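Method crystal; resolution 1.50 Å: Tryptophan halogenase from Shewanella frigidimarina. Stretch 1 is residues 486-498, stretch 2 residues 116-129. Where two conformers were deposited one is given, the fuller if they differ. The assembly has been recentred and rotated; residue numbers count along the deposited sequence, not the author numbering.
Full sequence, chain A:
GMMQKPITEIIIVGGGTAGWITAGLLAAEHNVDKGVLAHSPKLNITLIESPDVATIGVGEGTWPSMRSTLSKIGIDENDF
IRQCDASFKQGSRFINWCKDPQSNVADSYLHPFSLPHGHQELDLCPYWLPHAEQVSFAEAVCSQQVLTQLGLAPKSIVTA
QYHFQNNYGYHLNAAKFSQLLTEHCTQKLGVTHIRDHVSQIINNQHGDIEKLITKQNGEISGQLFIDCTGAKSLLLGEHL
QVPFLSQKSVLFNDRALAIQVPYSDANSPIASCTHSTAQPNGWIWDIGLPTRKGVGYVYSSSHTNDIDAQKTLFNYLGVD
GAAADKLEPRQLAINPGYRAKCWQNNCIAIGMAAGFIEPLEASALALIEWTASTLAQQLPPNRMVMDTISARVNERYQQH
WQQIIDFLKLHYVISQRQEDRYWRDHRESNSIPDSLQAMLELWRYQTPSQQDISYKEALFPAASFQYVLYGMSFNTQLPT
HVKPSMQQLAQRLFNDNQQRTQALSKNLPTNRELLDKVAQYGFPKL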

# COMPACT_ATOMS: atom_id res chain seq x y z
N MSE A 486 29.20 17.18 12.68
CA MSE A 486 28.09 16.48 12.03
C MSE A 486 28.55 15.88 10.70
O MSE A 486 28.14 14.79 10.32
CB MSE A 486 26.91 17.42 11.79
CG MSE A 486 26.28 18.00 13.03
SE MSE A 486 25.26 16.78 14.17
CE MSE A 486 24.42 18.20 15.28
N GLN A 487 29.39 16.61 9.98
CA GLN A 487 30.02 16.06 8.80
C GLN A 487 30.76 14.77 9.17
O GLN A 487 30.71 13.78 8.44
CB GLN A 487 31.02 17.05 8.22
CG GLN A 487 31.63 16.58 6.96
CD GLN A 487 30.60 16.42 5.88
OE1 GLN A 487 29.81 17.34 5.63
NE2 GLN A 487 30.57 15.24 5.23
N GLN A 488 31.47 14.80 10.30
CA GLN A 488 32.23 13.63 10.76
C GLN A 488 31.31 12.47 11.15
O GLN A 488 31.60 11.34 10.79
CB GLN A 488 33.16 14.03 11.91
CG GLN A 488 34.25 15.02 11.47
CD GLN A 488 34.72 15.94 12.61
OE1 GLN A 488 34.49 15.67 13.80
NE2 GLN A 488 35.37 17.05 12.24
N LEU A 489 30.21 12.75 11.84
CA LEU A 489 29.18 11.74 12.16
C LEU A 489 28.63 11.17 10.86
O LEU A 489 28.59 9.95 10.66
CB LEU A 489 28.06 12.34 12.96
CG LEU A 489 26.90 11.41 13.33
CD1 LEU A 489 27.36 10.08 13.94
CD2 LEU A 489 25.96 12.11 14.23
N ALA A 490 28.23 12.06 9.95
CA ALA A 490 27.72 11.61 8.64
C ALA A 490 28.69 10.65 7.94
O ALA A 490 28.28 9.60 7.44
CB ALA A 490 27.39 12.82 7.74
N GLN A 491 29.97 11.00 7.91
CA GLN A 491 30.95 10.18 7.22
C GLN A 491 31.07 8.80 7.85
O GLN A 491 31.22 7.79 7.14
CB GLN A 491 32.33 10.83 7.22
CG GLN A 491 33.34 10.05 6.40
CD GLN A 491 32.90 9.88 4.96
OE1 GLN A 491 32.63 8.76 4.50
NE2 GLN A 491 32.82 10.99 4.25
N ARG A 492 31.04 8.76 9.19
CA ARG A 492 31.05 7.49 9.90
C ARG A 492 29.84 6.64 9.51
O ARG A 492 29.99 5.46 9.16
CB ARG A 492 31.11 7.71 11.42
CG ARG A 492 32.42 8.33 11.88
CD ARG A 492 32.60 8.25 13.39
NE ARG A 492 31.75 9.18 14.14
CZ ARG A 492 32.03 10.46 14.35
NH1 ARG A 492 33.13 11.02 13.85
NH2 ARG A 492 31.20 11.20 15.05
N LEU A 493 28.65 7.24 9.54
CA LEU A 493 27.42 6.55 9.14
C LEU A 493 27.45 6.08 7.66
O LEU A 493 26.97 4.97 7.37
CB LEU A 493 26.19 7.42 9.42
CG LEU A 493 25.91 7.74 10.89
CD1 LEU A 493 24.81 8.77 11.06
CD2 LEU A 493 25.57 6.49 11.68
N PHE A 494 27.97 6.88 6.74
CA PHE A 494 28.12 6.46 5.34
C PHE A 494 29.04 5.23 5.24
O PHE A 494 28.75 4.28 4.52
CB PHE A 494 28.69 7.55 4.43
CG PHE A 494 27.75 8.70 4.13
CD1 PHE A 494 26.47 8.48 3.64
CD2 PHE A 494 28.17 10.02 4.27
CE1 PHE A 494 25.61 9.55 3.35
CE2 PHE A 494 27.31 11.09 3.98
CZ PHE A 494 26.04 10.84 3.49
N ASN A 495 30.16 5.29 5.95
CA ASN A 495 31.08 4.15 5.99
C ASN A 495 30.43 2.89 6.52
O ASN A 495 30.61 1.81 5.95
CB ASN A 495 32.28 4.48 6.89
CG ASN A 495 33.18 5.53 6.32
OD1 ASN A 495 34.08 6.00 7.02
ND2 ASN A 495 32.98 5.89 5.06
N ASP A 496 29.68 3.04 7.61
CA ASP A 496 29.02 1.91 8.27
C ASP A 496 27.98 1.29 7.35
O ASP A 496 27.82 0.07 7.30
CB ASP A 496 28.36 2.33 9.58
CG ASP A 496 29.37 2.73 10.68
OD1 ASP A 496 30.59 2.47 10.49
OD2 ASP A 496 28.93 3.28 11.71
N ASN A 497 27.26 2.14 6.62
CA ASN A 497 26.29 1.63 5.66
C ASN A 497 26.97 0.82 4.57
O ASN A 497 26.48 -0.25 4.16
CB ASN A 497 25.48 2.77 5.02
CG ASN A 497 24.48 2.26 4.02
OD1 ASN A 497 23.50 1.62 4.40
ND2 ASN A 497 24.73 2.51 2.74
N GLN A 498 28.11 1.32 4.09
CA GLN A 498 28.88 0.65 3.07
C GLN A 498 29.33 -0.72 3.58
O GLN A 498 29.20 -1.72 2.88
CB GLN A 498 30.08 1.49 2.65
CG GLN A 498 30.79 0.98 1.42
CD GLN A 498 31.87 1.93 0.90
OE1 GLN A 498 31.98 3.09 1.35
NE2 GLN A 498 32.66 1.46 -0.06
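Stretch 2 116-129: PHGHQELDLCPYWL

Residues 116–129 pack against one side of the continuous helix 486–498, burying 727 Å² in a largely apolar contact. Their course runs broadly opposite to that of the helix: His-117 lies nearest Asn-497 in the backbone register, Gly-118 nearest Leu-493, and Leu-124 nearest Ala-490.

The segment opens with a type II beta turn from Pro-116 to His-119, closed by a weak hydrogen bond from His-119 N to Pro-116 O (3.3 Å). His-117 (chi1 t) points toward the helix, with Asn-497 N over one face of its ring and its CD2 3.5 Å from Leu-493 O. A water links the two stretches here, 3.0 Å from His-117 NE2 and donating to Asp-496 OD2 at 2.6 Å. Gly-118, with positive phi (68°), brings its CA to 4.0 Å from Leu-493 CD2; an ideal CB would lie 2.7 Å from Leu-493 CD1, so the close approach leaves no room for a side chain. Gly-118 O then accepts from both Glu-121 N (2.8 Å) and Leu-122 N (3.0 Å), and Glu-121 and Leu-122 again point their CA-to-CB bonds toward the helix.

Leu-122 is extended (phi/psi -168/136°). Its CB lies 4.0 Å from both Leu-489 CD2 and Leu-493 CD1, while its CD2 reaches 3.8 Å from Ala-490 CB. Asp-123 points away, and its OD1 caps the following helix by accepting from Cys-125 N (3.0 Å). Leu-124 turns inward again: its CD2 is 3.7 Å from Ala-490 CA and lies over one face of the Phe-494 ring.

In the short helix, Tyr-127 packs its CG 3.6 Å from Ala-490 CB and its OH 3.2 Å from Met-486 CB. A second water donates to Tyr-127 O (2.5 Å) and accepts from Gln-487 NE2 (2.6 Å). Finally, Trp-128 N meets the edge of the Phe-494 ring, 3.7 Å from CZ.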

# COMPACT_ATOMS: atom_id res chain seq x y z
N PRO A 116 16.85 5.42 5.93
CA PRO A 116 18.25 5.78 5.80
C PRO A 116 19.05 5.39 7.02
O PRO A 116 18.58 5.55 8.13
CB PRO A 116 18.18 7.29 5.64
CG PRO A 116 16.89 7.49 4.86
CD PRO A 116 15.97 6.56 5.57
N HIS A 117 20.24 4.88 6.79
CA HIS A 117 21.08 4.42 7.90
C HIS A 117 21.36 5.52 8.89
O HIS A 117 21.59 6.67 8.51
CB HIS A 117 22.38 3.89 7.37
CG HIS A 117 23.19 3.18 8.40
ND1 HIS A 117 22.92 1.89 8.79
CD2 HIS A 117 24.31 3.56 9.06
CE1 HIS A 117 23.81 1.52 9.70
NE2 HIS A 117 24.67 2.51 9.87
N GLY A 118 21.34 5.16 10.17
CA GLY A 118 21.58 6.12 11.26
C GLY A 118 20.52 7.18 11.46
O GLY A 118 20.79 8.21 12.05
N HIS A 119 19.30 6.92 10.99
CA HIS A 119 18.22 7.90 11.06
C HIS A 119 17.90 8.40 12.48
O HIS A 119 17.48 9.53 12.65
CB HIS A 119 16.96 7.37 10.37
CG HIS A 119 16.43 6.10 10.94
ND1 HIS A 119 15.50 6.07 11.96
CD2 HIS A 119 16.68 4.81 10.63
CE1 HIS A 119 15.21 4.81 12.25
NE2 HIS A 119 15.92 4.03 11.46
N GLN A 120 18.13 7.56 13.49
CA GLN A 120 17.92 7.99 14.88
C GLN A 120 19.01 8.95 15.37
O GLN A 120 18.83 9.62 16.39
CB GLN A 120 17.82 6.77 15.81
CG GLN A 120 16.54 5.98 15.61
N GLU A 121 20.14 8.99 14.68
CA GLU A 121 21.26 9.84 15.06
C GLU A 121 21.41 11.11 14.23
O GLU A 121 21.83 12.14 14.76
CB GLU A 121 22.55 9.07 14.92
CG GLU A 121 22.60 7.81 15.75
CD GLU A 121 23.90 7.09 15.57
OE1 GLU A 121 24.94 7.69 15.88
OE2 GLU A 121 23.88 5.94 15.09
N LEU A 122 21.12 11.03 12.93
CA LEU A 122 21.39 12.12 11.99
C LEU A 122 20.68 11.82 10.68
O LEU A 122 20.68 10.68 10.23
CB LEU A 122 22.89 12.25 11.71
CG LEU A 122 23.34 13.43 10.84
CD1 LEU A 122 23.06 14.76 11.54
CD2 LEU A 122 24.79 13.31 10.49
N ASP A 123 20.04 12.83 10.11
CA ASP A 123 19.43 12.72 8.78
C ASP A 123 20.54 12.92 7.77
O ASP A 123 21.03 14.04 7.55
CB ASP A 123 18.31 13.77 8.63
CG ASP A 123 17.64 13.73 7.27
OD1 ASP A 123 18.15 13.07 6.36
OD2 ASP A 123 16.60 14.39 7.13
N LEU A 124 20.94 11.85 7.10
CA LEU A 124 22.07 11.88 6.18
C LEU A 124 21.82 12.65 4.88
O LEU A 124 22.77 13.01 4.17
CB LEU A 124 22.49 10.47 5.80
CG LEU A 124 23.17 9.62 6.90
CD1 LEU A 124 23.50 8.23 6.40
CD2 LEU A 124 24.45 10.33 7.36
N CYS A 125 20.55 12.83 4.52
CA CYS A 125 20.24 13.39 3.22
C CYS A 125 21.03 14.66 2.85
O CYS A 125 21.69 14.68 1.82
CB CYS A 125 18.72 13.54 3.09
SG CYS A 125 18.16 14.09 1.47
N PRO A 126 20.97 15.72 3.68
CA PRO A 126 21.75 16.91 3.28
C PRO A 126 23.27 16.69 3.22
O PRO A 126 23.94 17.44 2.51
CB PRO A 126 21.39 17.95 4.35
CG PRO A 126 20.91 17.16 5.48
CD PRO A 126 20.20 15.98 4.90
N TYR A 127 23.78 15.71 3.97
CA TYR A 127 25.21 15.34 3.89
C TYR A 127 25.56 14.57 2.63
O TYR A 127 26.72 14.58 2.19
CB TYR A 127 25.61 14.57 5.19
CG TYR A 127 25.40 15.46 6.40
CD1 TYR A 127 26.39 16.34 6.84
CD2 TYR A 127 24.17 15.51 7.05
CE1 TYR A 127 26.15 17.23 7.90
CE2 TYR A 127 23.93 16.39 8.13
CZ TYR A 127 24.95 17.23 8.56
OH TYR A 127 24.66 18.10 9.61
N TRP A 128 24.57 13.86 2.06
CA TRP A 128 24.77 13.18 0.80
C TRP A 128 24.75 14.16 -0.39
O TRP A 128 25.45 13.97 -1.38
CB TRP A 128 23.71 12.07 0.61
CG TRP A 128 23.57 11.71 -0.81
CD1 TRP A 128 24.38 10.88 -1.54
CD2 TRP A 128 22.63 12.25 -1.73
NE1 TRP A 128 23.97 10.84 -2.82
CE2 TRP A 128 22.91 11.70 -2.99
CE3 TRP A 128 21.59 13.18 -1.61
CZ2 TRP A 128 22.17 12.02 -4.12
CZ3 TRP A 128 20.85 13.47 -2.72
CH2 TRP A 128 21.13 12.92 -3.95
N LEU A 129 23.95 15.21 -0.28
CA LEU A 129 23.65 16.07 -1.40
C LEU A 129 24.87 16.55 -2.21
O LEU A 129 24.85 16.52 -3.45
CB LEU A 129 22.78 17.21 -0.87
CG LEU A 129 21.97 18.04 -1.85
CD1 LEU A 129 21.01 17.18 -2.65
CD2 LEU A 129 21.25 19.13 -1.07
O HOH W 1 26.42 2.80 12.23
O HOH W 2 28.89 15.41 3.24